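Local structure of predicted phosphatase, HAD family (Clostridium acetobutylicum, 3MC1) at residues Val7-Asp12 / Glu92-Ser97; Tyr101-Val106 / Lys212-Leu217; Gln118-Phe123 / Phe127-Ile132. The protein is predicted to act as a phosphatase of the haloacid dehalogenase family, probably hydrolysing phosphate esters at a metal site, its substrate not being established. One frame throughout, in Å; residues are numbered along the deposited sequence.

How the interactions relate
All three contacts lie around one parallel sheet. Interaction 1 covers strand 6-9 with helix 91-101, and its strand runs on into the loop that binds the sodium ion. Interaction 2, about 9 Å from it between centres, joins helix 207-215 to the turn leading into strand 104-109; the two share the pairing of strands 6-9 and 104-109, in which Phe-9 N lies 2.8 Å from Val-106 O. Interaction 3, about 10 Å from interaction 1, joins it through Leu-95 CD1, 3.8 Å from Phe-129 CZ. Interactions 2 and 3 have centres about 18 Å apart, yet meet where Leu-105 O lies 2.7 Å from Asp-130 N. The side chain of Leu-120 remains about 12 Å from the sodium ion.

Interaction 1: Val7-Asp12 / Glu92-Ser97; sequences VLFDLD and EALLSS. With NA (sodium ion), chain C.
Phe-9 ends strand 6-9 with an extended backbone (phi -127°, psi 144°), and its CB points toward the turn of helix 91-101 that carries Leu-94 and Leu-95. These leucines, successive residues of a regular helical turn in which Ser-96 N is bonded to Glu-92 O, bring their CD2 methyls to the ring. The ring of Phe-9 meets them with its far end: CE1 is 4.3 Å from Leu-94 CD2, and CZ is 4.2 Å from Leu-95 CD2. A chi1 of -67° leaves CG anti to the carbonyl carbon, which carries the ring off the strand and into the layer between sheet and helix. A phenylalanine suits this place because its flat, long side chain spans that layer, while each branched leucine brings one methyl obliquely to the outer end of the ring. All three side chains are buried. In the surrounding core Leu-94 packs on helix 207-215, Leu-95 on Leu-105, and Phe-9 on Ile-165 of the neighbouring strand.

Just past Phe-9 the chain changes character. Asp-10 turns CG anti to its own nitrogen and binds the sodium ion through OD2 at 2.1 Å. Asp-12 uses its backbone O instead, 2.2 Å from the metal; two waters and Asp-167 also bind it. In the carboxylate of Asp-12, OD2 forms a salt bridge with Lys-111 and OD1 a hydrogen bond with Ser-18. The DxDxT sequence at a strand end matches the signature of the family, in which the first aspartate is the nucleophile; Asp-10 probably has that role here. The chemistry is thus divided: the contact between Phe-9 and the helix is purely apolar and light, and the polar, metal-binding turn starts at the very next residue.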
loop_
_atom_site.group_PDB
_atom_site.type_symbol
_atom_site.label_atom_id
_atom_site.label_comp_id
_atom_site.label_asym_id
_atom_site.label_seq_id
_atom_site.Cartn_x
_atom_site.Cartn_y
_atom_site.Cartn_z
ATOM N N VAL A 7 -3.036 -11.973 -7.994
ATOM C CA VAL A 7 -3.509 -10.615 -7.821
ATOM C C VAL A 7 -2.748 -10.015 -6.628
ATOM O O VAL A 7 -2.913 -10.463 -5.491
ATOM C CB VAL A 7 -5.022 -10.582 -7.513
ATOM C CG1 VAL A 7 -5.489 -9.139 -7.407
ATOM C CG2 VAL A 7 -5.829 -11.330 -8.606
ATOM N N LEU A 8 -1.894 -9.032 -6.905
ATOM C CA LEU A 8 -1.132 -8.344 -5.857
ATOM C C LEU A 8 -1.877 -7.062 -5.462
ATOM O O LEU A 8 -2.410 -6.356 -6.312
ATOM C CB LEU A 8 0.278 -8.000 -6.351
ATOM C CG LEU A 8 1.341 -9.109 -6.279
ATOM C CD1 LEU A 8 0.934 -10.300 -7.146
ATOM C CD2 LEU A 8 2.701 -8.551 -6.720
ATOM N N PHE A 9 -1.911 -6.779 -4.163
ATOM C CA PHE A 9 -2.601 -5.610 -3.624
ATOM C C PHE A 9 -1.664 -4.802 -2.740
ATOM O O PHE A 9 -0.832 -5.372 -2.025
ATOM C CB PHE A 9 -3.755 -6.022 -2.696
ATOM C CG PHE A 9 -4.909 -6.732 -3.374
ATOM C CD1 PHE A 9 -6.035 -6.025 -3.781
ATOM C CD2 PHE A 9 -4.899 -8.119 -3.520
ATOM C CE1 PHE A 9 -7.149 -6.697 -4.317
ATOM C CE2 PHE A 9 -5.997 -8.797 -4.052
ATOM C CZ PHE A 9 -7.125 -8.087 -4.449
ATOM N N ASP A 10 -1.803 -3.483 -2.773
ATOM C CA ASP A 10 -1.029 -2.668 -1.847
ATOM C C ASP A 10 -1.918 -2.740 -0.604
ATOM O O ASP A 10 -3.033 -3.272 -0.676
ATOM C CB ASP A 10 -0.895 -1.225 -2.323
ATOM C CG ASP A 10 -0.060 -0.383 -1.369
ATOM O OD1 ASP A 10 0.930 -0.916 -0.811
ATOM O OD2 ASP A 10 -0.392 0.805 -1.172
ATOM N N LEU A 11 -1.449 -2.227 0.532
ATOM C CA LEU A 11 -2.230 -2.290 1.764
ATOM C C LEU A 11 -2.992 -1.002 2.080
ATOM O O LEU A 11 -4.213 -0.954 1.956
ATOM C CB LEU A 11 -1.310 -2.665 2.942
ATOM C CG LEU A 11 -1.903 -2.785 4.352
ATOM C CD1 LEU A 11 -3.206 -3.587 4.369
ATOM C CD2 LEU A 11 -0.876 -3.470 5.250
ATOM N N ASP A 12 -2.264 0.030 2.502
ATOM C CA ASP A 12 -2.858 1.323 2.835
ATOM C C ASP A 12 -3.509 1.960 1.609
ATOM O O ASP A 12 -2.885 2.067 0.563
ATOM C CB ASP A 12 -1.786 2.286 3.378
ATOM C CG ASP A 12 -1.117 1.775 4.646
ATOM O OD1 ASP A 12 -1.836 1.328 5.570
ATOM O OD2 ASP A 12 0.128 1.826 4.721
ATOM N N GLU A 92 -13.384 -7.422 2.248
ATOM C CA GLU A 92 -13.361 -8.835 2.599
ATOM C C GLU A 92 -14.228 -9.648 1.632
ATOM O O GLU A 92 -13.854 -10.752 1.238
ATOM C CB GLU A 92 -13.821 -9.060 4.041
ATOM C CG GLU A 92 -13.938 -10.527 4.397
ATOM C CD GLU A 92 -13.954 -10.769 5.897
ATOM O OE1 GLU A 92 -14.301 -9.837 6.655
ATOM O OE2 GLU A 92 -13.636 -11.898 6.313
ATOM N N ALA A 93 -15.382 -9.101 1.254
ATOM C CA ALA A 93 -16.270 -9.778 0.306
ATOM C C ALA A 93 -15.488 -10.019 -0.998
ATOM O O ALA A 93 -15.540 -11.103 -1.584
ATOM C CB ALA A 93 -17.480 -8.916 0.039
ATOM N N LEU A 94 -14.748 -9.003 -1.429
ATOM C CA LEU A 94 -13.931 -9.090 -2.639
ATOM C C LEU A 94 -12.909 -10.222 -2.536
ATOM O O LEU A 94 -12.837 -11.085 -3.418
ATOM C CB LEU A 94 -13.196 -7.758 -2.885
ATOM C CG LEU A 94 -12.162 -7.771 -4.028
ATOM C CD1 LEU A 94 -12.865 -8.037 -5.361
ATOM C CD2 LEU A 94 -11.419 -6.454 -4.079
ATOM N N LEU A 95 -12.125 -10.213 -1.457
ATOM C CA LEU A 95 -11.100 -11.229 -1.228
ATOM C C LEU A 95 -11.679 -12.635 -1.223
ATOM O O LEU A 95 -11.097 -13.552 -1.807
ATOM C CB LEU A 95 -10.397 -10.979 0.104
ATOM C CG LEU A 95 -9.689 -9.630 0.241
ATOM C CD1 LEU A 95 -9.099 -9.488 1.651
ATOM C CD2 LEU A 95 -8.594 -9.540 -0.804
ATOM N N SER A 96 -12.811 -12.806 -0.545
ATOM C CA SER A 96 -13.446 -14.120 -0.481
ATOM C C SER A 96 -13.831 -14.560 -1.895
ATOM O O SER A 96 -13.476 -15.655 -2.323
ATOM C CB SER A 96 -14.696 -14.070 0.401
ATOM O OG SER A 96 -15.246 -15.367 0.576
ATOM N N SER A 97 -14.547 -13.695 -2.611
ATOM C CA SER A 97 -14.982 -13.994 -3.976
ATOM C C SER A 97 -13.810 -14.384 -4.880
ATOM O O SER A 97 -13.892 -15.361 -5.630
ATOM C CB SER A 97 -15.715 -12.788 -4.571
ATOM O OG SER A 97 -16.155 -13.055 -5.900
HETATM NA NA NA C . -1.484 2.611 -1.107
HETATM O O HOH W 1 -2.033 4.742 -0.216
HETATM O O HOH W 2 0.265 3.176 -2.335
#

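Interaction 2: Tyr101-Val106 / Lys212-Leu217; sequences YGFHLV and KKILEL
Leu-215 sets its CD2 methyl squarely on one face of the Tyr-101 ring, 3.7 Å from the centroid and only 12° off the ring normal, a clear CH-pi contact. The other branch reaches farther along the same ring, with CD1 3.8 Å from Tyr-101 OH, so the forked end of the leucine covers the ring from its centre to its hydroxyl. The two side chains cross at about a right angle. Tyrosine fits this exposed border well: its ring face receives the methyl while its hydroxyl lies at the outer end.

The same CD2 also serves Phe-103, but from a different direction, lying near the plane of that ring at its edge, 4.0 Å from CE2. One methyl therefore sits over one aromatic face and beside another aromatic edge. Deeper in, Ile-214 brings CG2 to 3.9 Å from Phe-103 CZ. This branch stands anti to the backbone N of Ile-214 (CG1 has chi1 -69°), which leaves the beta-branch beside the ring; Phe-103 also meets the ring of Tyr-4, whose OH is hydrogen-bonded to Ile-214 O.

Between the two aromatics the chain turns at Gly-102, and both rings end up against the same leucine methyl. Gly-102 has a phi of 110°, where a CB would press on the preceding carbonyl oxygen, and it is the C-prime residue of a Schellman motif: Phe-103 N bonds to Leu-98 O and Gly-102 N to Lys-99 O. Helix 91-101 ends there and strand 104-109 soon begins. Joining this junction to the final helix, 207-215, is apolar packing outside the sheet, an arrangement that belongs to the layered, Rossmann-like alpha/beta core of the haloacid dehalogenase family.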
loop_
_atom_site.group_PDB
_atom_site.type_symbol
_atom_site.label_atom_id
_atom_site.label_comp_id
_atom_site.label_asym_id
_atom_site.label_seq_id
_atom_site.Cartn_x
_atom_site.Cartn_y
_atom_site.Cartn_z
ATOM N N TYR A 101 -12.912 -17.993 -6.898
ATOM C CA TYR A 101 -12.627 -18.091 -8.324
ATOM C C TYR A 101 -11.332 -18.862 -8.558
ATOM O O TYR A 101 -11.107 -19.394 -9.642
ATOM C CB TYR A 101 -12.505 -16.700 -8.951
ATOM C CG TYR A 101 -13.784 -16.175 -9.562
ATOM C CD1 TYR A 101 -14.734 -15.505 -8.788
ATOM C CD2 TYR A 101 -14.059 -16.372 -10.918
ATOM C CE1 TYR A 101 -15.925 -15.045 -9.349
ATOM C CE2 TYR A 101 -15.248 -15.919 -11.486
ATOM C CZ TYR A 101 -16.177 -15.259 -10.697
ATOM O OH TYR A 101 -17.362 -14.836 -11.256
ATOM N N GLY A 102 -10.476 -18.918 -7.545
ATOM C CA GLY A 102 -9.228 -19.642 -7.686
ATOM C C GLY A 102 -7.992 -18.760 -7.733
ATOM O O GLY A 102 -6.879 -19.267 -7.854
ATOM N N PHE A 103 -8.182 -17.445 -7.656
ATOM C CA PHE A 103 -7.067 -16.501 -7.669
ATOM C C PHE A 103 -6.171 -16.690 -6.440
ATOM O O PHE A 103 -6.647 -17.059 -5.366
ATOM C CB PHE A 103 -7.589 -15.057 -7.648
ATOM C CG PHE A 103 -8.130 -14.569 -8.963
ATOM C CD1 PHE A 103 -7.282 -14.374 -10.048
ATOM C CD2 PHE A 103 -9.484 -14.266 -9.104
ATOM C CE1 PHE A 103 -7.771 -13.881 -11.256
ATOM C CE2 PHE A 103 -9.990 -13.773 -10.308
ATOM C CZ PHE A 103 -9.129 -13.577 -11.392
ATOM N N HIS A 104 -4.874 -16.457 -6.611
ATOM C CA HIS A 104 -3.932 -16.522 -5.495
ATOM C C HIS A 104 -3.713 -15.044 -5.174
ATOM O O HIS A 104 -3.332 -14.272 -6.060
ATOM C CB HIS A 104 -2.609 -17.163 -5.912
ATOM C CG HIS A 104 -2.685 -18.646 -6.091
ATOM N ND1 HIS A 104 -3.332 -19.237 -7.156
ATOM C CD2 HIS A 104 -2.218 -19.661 -5.327
ATOM C CE1 HIS A 104 -3.261 -20.551 -7.038
ATOM N NE2 HIS A 104 -2.590 -20.834 -5.936
ATOM N N LEU A 105 -3.960 -14.651 -3.925
ATOM C CA LEU A 105 -3.843 -13.247 -3.527
ATOM C C LEU A 105 -2.561 -12.962 -2.759
ATOM O O LEU A 105 -2.166 -13.744 -1.899
ATOM C CB LEU A 105 -5.068 -12.840 -2.688
ATOM C CG LEU A 105 -6.443 -13.265 -3.244
ATOM C CD1 LEU A 105 -7.579 -12.776 -2.331
ATOM C CD2 LEU A 105 -6.625 -12.704 -4.641
ATOM N N VAL A 106 -1.928 -11.828 -3.071
ATOM C CA VAL A 106 -0.672 -11.445 -2.431
ATOM C C VAL A 106 -0.670 -9.963 -2.060
ATOM O O VAL A 106 -1.229 -9.139 -2.775
ATOM C CB VAL A 106 0.539 -11.696 -3.396
ATOM C CG1 VAL A 106 1.858 -11.307 -2.723
ATOM C CG2 VAL A 106 0.589 -13.175 -3.813
ATOM N N LYS A 212 -15.245 -6.389 -10.660
ATOM C CA LYS A 212 -15.616 -6.597 -12.061
ATOM C C LYS A 212 -14.414 -6.551 -12.991
ATOM O O LYS A 212 -14.253 -7.414 -13.857
ATOM C CB LYS A 212 -16.615 -5.528 -12.507
ATOM C CG LYS A 212 -17.909 -5.482 -11.709
ATOM C CD LYS A 212 -18.830 -4.398 -12.259
ATOM C CE LYS A 212 -20.146 -4.325 -11.498
ATOM N NZ LYS A 212 -20.919 -5.587 -11.599
ATOM N N LYS A 213 -13.571 -5.540 -12.798
ATOM C CA LYS A 213 -12.382 -5.342 -13.621
ATOM C C LYS A 213 -11.374 -6.477 -13.511
ATOM O O LYS A 213 -10.760 -6.862 -14.506
ATOM C CB LYS A 213 -11.697 -4.028 -13.244
ATOM C CG LYS A 213 -10.696 -3.543 -14.275
ATOM C CD LYS A 213 -11.415 -3.153 -15.560
ATOM C CE LYS A 213 -10.537 -2.315 -16.478
ATOM N NZ LYS A 213 -11.298 -1.862 -17.674
ATOM N N ILE A 214 -11.183 -6.998 -12.305
ATOM C CA ILE A 214 -10.237 -8.089 -12.117
ATOM C C ILE A 214 -10.664 -9.276 -12.967
ATOM O O ILE A 214 -9.843 -9.927 -13.611
ATOM C CB ILE A 214 -10.160 -8.530 -10.638
ATOM C CG1 ILE A 214 -9.505 -7.426 -9.803
ATOM C CG2 ILE A 214 -9.357 -9.826 -10.516
ATOM C CD1 ILE A 214 -9.428 -7.751 -8.319
ATOM N N LEU A 215 -11.960 -9.549 -12.968
ATOM C CA LEU A 215 -12.494 -10.660 -13.734
ATOM C C LEU A 215 -12.381 -10.450 -15.242
ATOM O O LEU A 215 -11.725 -11.232 -15.931
ATOM C CB LEU A 215 -13.957 -10.907 -13.346
ATOM C CG LEU A 215 -14.217 -11.369 -11.906
ATOM C CD1 LEU A 215 -15.721 -11.461 -11.661
ATOM C CD2 LEU A 215 -13.553 -12.719 -11.663
ATOM N N GLU A 216 -12.995 -9.395 -15.769
ATOM C CA GLU A 216 -12.924 -9.196 -17.208
ATOM C C GLU A 216 -11.514 -8.998 -17.732
ATOM O O GLU A 216 -11.315 -8.792 -18.923
ATOM C CB GLU A 216 -13.839 -8.055 -17.663
ATOM C CG GLU A 216 -13.745 -6.760 -16.903
ATOM C CD GLU A 216 -14.689 -5.713 -17.479
ATOM O OE1 GLU A 216 -14.469 -5.286 -18.635
ATOM O OE2 GLU A 216 -15.657 -5.326 -16.785
ATOM N N LEU A 217 -10.531 -9.080 -16.844
ATOM C CA LEU A 217 -9.136 -8.951 -17.250
ATOM C C LEU A 217 -8.573 -10.321 -17.601
ATOM O O LEU A 217 -7.725 -10.395 -18.507
ATOM C CB LEU A 217 -8.292 -8.320 -16.140
ATOM C CG LEU A 217 -7.884 -6.875 -16.430
ATOM C CD1 LEU A 217 -6.795 -6.427 -15.459
ATOM C CD2 LEU A 217 -7.370 -6.791 -17.864
#

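Interaction 3: Gln118-Phe123 / Phe127-Ile132; sequences QILEHF and FYFDAI
Leu-120 reaches from helix 113-122 to Phe-129 and Ile-132, closing a beta-alpha-beta crossover in which strand 104-109, this helix and strand 131-135 follow one another, the two strands lying side by side and parallel in the sheet. The return begins with a short 3-10 segment. There Tyr-128 packs on helix 91-101 through Leu-95 and Ser-96, and its OH is hydrogen-bonded to Glu-92 OE2, a polar end suited to a partly exposed ring. Its CB, meanwhile, lies 4.2 Å above one face of the next ring, that of Phe-129, offset toward the rim.

Phe-129 points its CB toward the helix and is buried. Leu-120 CD2 comes only to 4.5 Å from CE2 of this ring, a loose touch. A large apolar ring suits a buried place where it meets Leu-120 of one helix, Leu-95 of another, and Leu-105 and Val-107 of the sheet. Asp-130 forms a backbone hydrogen bond with Leu-105, and Ala-131 one with Val-107; the small side chain of Ala-131 belongs to the opposite side of the strand from that of Ile-132.

Ile-132 makes the closer half of the contact. Its chi1 of -68° places CG1 anti to the carbonyl carbon and CG2 anti to the backbone N, so that both branches are presented to Leu-120, and the two side chains slide past each other in opposite directions. Beta-branched isoleucine suits a strand, and unbranched-at-CB leucine suits the helix, its fork divided, CD1 against Ile-132 and CD2 toward the Phe-129 ring. Leu-120 CD1 lies 3.8 Å from Ile-132 CG1 and 4.0 Å from Ile-132 CG2; tightest of all, Leu-120 CD1 meets Ile-132 CD1, methyl to methyl, at 3.5 Å.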
loop_
_atom_site.group_PDB
_atom_site.type_symbol
_atom_site.label_atom_id
_atom_site.label_comp_id
_atom_site.label_asym_id
_atom_site.label_seq_id
_atom_site.Cartn_x
_atom_site.Cartn_y
_atom_site.Cartn_z
ATOM N N GLN A 118 0.642 -7.787 11.217
ATOM C CA GLN A 118 -0.117 -7.538 12.443
ATOM C C GLN A 118 -1.468 -6.940 12.127
ATOM O O GLN A 118 -2.473 -7.293 12.740
ATOM C CB GLN A 118 0.601 -6.545 13.363
ATOM C CG GLN A 118 1.854 -7.028 14.018
ATOM C CD GLN A 118 2.408 -5.973 14.956
ATOM O OE1 GLN A 118 1.832 -5.701 16.016
ATOM N NE2 GLN A 118 3.514 -5.353 14.557
ATOM N N ILE A 119 -1.477 -5.998 11.190
ATOM C CA ILE A 119 -2.699 -5.320 10.788
ATOM C C ILE A 119 -3.682 -6.270 10.096
ATOM O O ILE A 119 -4.859 -6.313 10.454
ATOM C CB ILE A 119 -2.359 -4.130 9.850
ATOM C CG1 ILE A 119 -1.663 -3.026 10.657
ATOM C CG2 ILE A 119 -3.612 -3.594 9.195
ATOM C CD1 ILE A 119 -0.971 -1.991 9.785
ATOM N N LEU A 120 -3.204 -7.029 9.114
ATOM C CA LEU A 120 -4.078 -7.950 8.386
ATOM C C LEU A 120 -4.620 -9.069 9.282
ATOM O O LEU A 120 -5.756 -9.516 9.114
ATOM C CB LEU A 120 -3.339 -8.515 7.173
ATOM C CG LEU A 120 -3.075 -7.432 6.115
ATOM C CD1 LEU A 120 -2.142 -7.932 5.027
ATOM C CD2 LEU A 120 -4.409 -6.981 5.534
ATOM N N GLU A 121 -3.817 -9.513 10.241
ATOM C CA GLU A 121 -4.267 -10.542 11.167
ATOM C C GLU A 121 -5.252 -9.895 12.136
ATOM O O GLU A 121 -6.290 -10.475 12.470
ATOM C CB GLU A 121 -3.084 -11.141 11.926
ATOM C CG GLU A 121 -2.029 -11.736 11.014
ATOM C CD GLU A 121 -0.948 -12.482 11.771
ATOM O OE1 GLU A 121 -0.694 -12.136 12.946
ATOM O OE2 GLU A 121 -0.343 -13.402 11.187
ATOM N N HIS A 122 -4.933 -8.679 12.574
ATOM C CA HIS A 122 -5.807 -7.948 13.487
ATOM C C HIS A 122 -7.196 -7.810 12.869
ATOM O O HIS A 122 -8.212 -7.935 13.554
ATOM C CB HIS A 122 -5.239 -6.548 13.759
ATOM C CG HIS A 122 -6.114 -5.699 14.632
ATOM N ND1 HIS A 122 -6.257 -5.920 15.986
ATOM C CD2 HIS A 122 -6.906 -4.642 14.339
ATOM C CE1 HIS A 122 -7.099 -5.035 16.488
ATOM N NE2 HIS A 122 -7.509 -4.247 15.510
ATOM N N PHE A 123 -7.235 -7.551 11.567
ATOM C CA PHE A 123 -8.500 -7.385 10.872
ATOM C C PHE A 123 -9.101 -8.690 10.349
ATOM O O PHE A 123 -10.150 -8.681 9.707
ATOM C CB PHE A 123 -8.340 -6.354 9.749
ATOM C CG PHE A 123 -8.274 -4.931 10.252
ATOM C CD1 PHE A 123 -9.365 -4.363 10.908
ATOM C CD2 PHE A 123 -7.115 -4.173 10.109
ATOM C CE1 PHE A 123 -9.308 -3.064 11.417
ATOM C CE2 PHE A 123 -7.048 -2.866 10.617
ATOM C CZ PHE A 123 -8.147 -2.315 11.272
ATOM N N PHE A 127 -5.497 -14.761 6.261
ATOM C CA PHE A 127 -5.532 -16.042 5.572
ATOM C C PHE A 127 -6.033 -16.036 4.133
ATOM O O PHE A 127 -5.950 -17.054 3.434
ATOM C CB PHE A 127 -6.311 -17.034 6.429
ATOM C CG PHE A 127 -5.545 -17.484 7.639
ATOM C CD1 PHE A 127 -4.396 -18.253 7.494
ATOM C CD2 PHE A 127 -5.948 -17.111 8.916
ATOM C CE1 PHE A 127 -3.657 -18.647 8.607
ATOM C CE2 PHE A 127 -5.218 -17.499 10.039
ATOM C CZ PHE A 127 -4.073 -18.269 9.887
ATOM N N TYR A 128 -6.547 -14.897 3.684
ATOM C CA TYR A 128 -7.014 -14.783 2.304
ATOM C C TYR A 128 -5.793 -14.676 1.398
ATOM O O TYR A 128 -5.877 -14.881 0.184
ATOM C CB TYR A 128 -7.857 -13.526 2.117
ATOM C CG TYR A 128 -9.248 -13.584 2.704
ATOM C CD1 TYR A 128 -10.188 -14.506 2.236
ATOM C CD2 TYR A 128 -9.636 -12.702 3.711
ATOM C CE1 TYR A 128 -11.482 -14.548 2.755
ATOM C CE2 TYR A 128 -10.932 -12.730 4.239
ATOM C CZ TYR A 128 -11.848 -13.656 3.754
ATOM O OH TYR A 128 -13.119 -13.680 4.263
ATOM N N PHE A 129 -4.646 -14.378 2.001
ATOM C CA PHE A 129 -3.419 -14.175 1.235
ATOM C C PHE A 129 -2.415 -15.304 1.258
ATOM O O PHE A 129 -2.215 -15.951 2.283
ATOM C CB PHE A 129 -2.738 -12.884 1.721
ATOM C CG PHE A 129 -3.599 -11.663 1.555
ATOM C CD1 PHE A 129 -3.726 -11.053 0.302
ATOM C CD2 PHE A 129 -4.368 -11.186 2.619
ATOM C CE1 PHE A 129 -4.611 -9.990 0.111
ATOM C CE2 PHE A 129 -5.255 -10.128 2.436
ATOM C CZ PHE A 129 -5.377 -9.530 1.178
ATOM N N ASP A 130 -1.787 -15.524 0.105
ATOM C CA ASP A 130 -0.751 -16.532 -0.064
ATOM C C ASP A 130 0.539 -16.006 0.563
ATOM O O ASP A 130 1.385 -16.775 1.010
ATOM C CB ASP A 130 -0.509 -16.788 -1.549
ATOM C CG ASP A 130 -1.463 -17.809 -2.130
ATOM O OD1 ASP A 130 -2.595 -17.938 -1.617
ATOM O OD2 ASP A 130 -1.082 -18.468 -3.112
ATOM N N ALA A 131 0.695 -14.687 0.568
ATOM C CA ALA A 131 1.877 -14.077 1.160
ATOM C C ALA A 131 1.615 -12.597 1.401
ATOM O O ALA A 131 0.788 -11.987 0.729
ATOM C CB ALA A 131 3.086 -14.256 0.238
ATOM N N ILE A 132 2.311 -12.034 2.382
ATOM C CA ILE A 132 2.186 -10.619 2.711
ATOM C C ILE A 132 3.621 -10.130 2.666
ATOM O O ILE A 132 4.399 -10.369 3.583
ATOM C CB ILE A 132 1.567 -10.429 4.121
ATOM C CG1 ILE A 132 0.107 -10.893 4.092
ATOM C CG2 ILE A 132 1.655 -8.966 4.547
ATOM C CD1 ILE A 132 -0.540 -11.024 5.458
#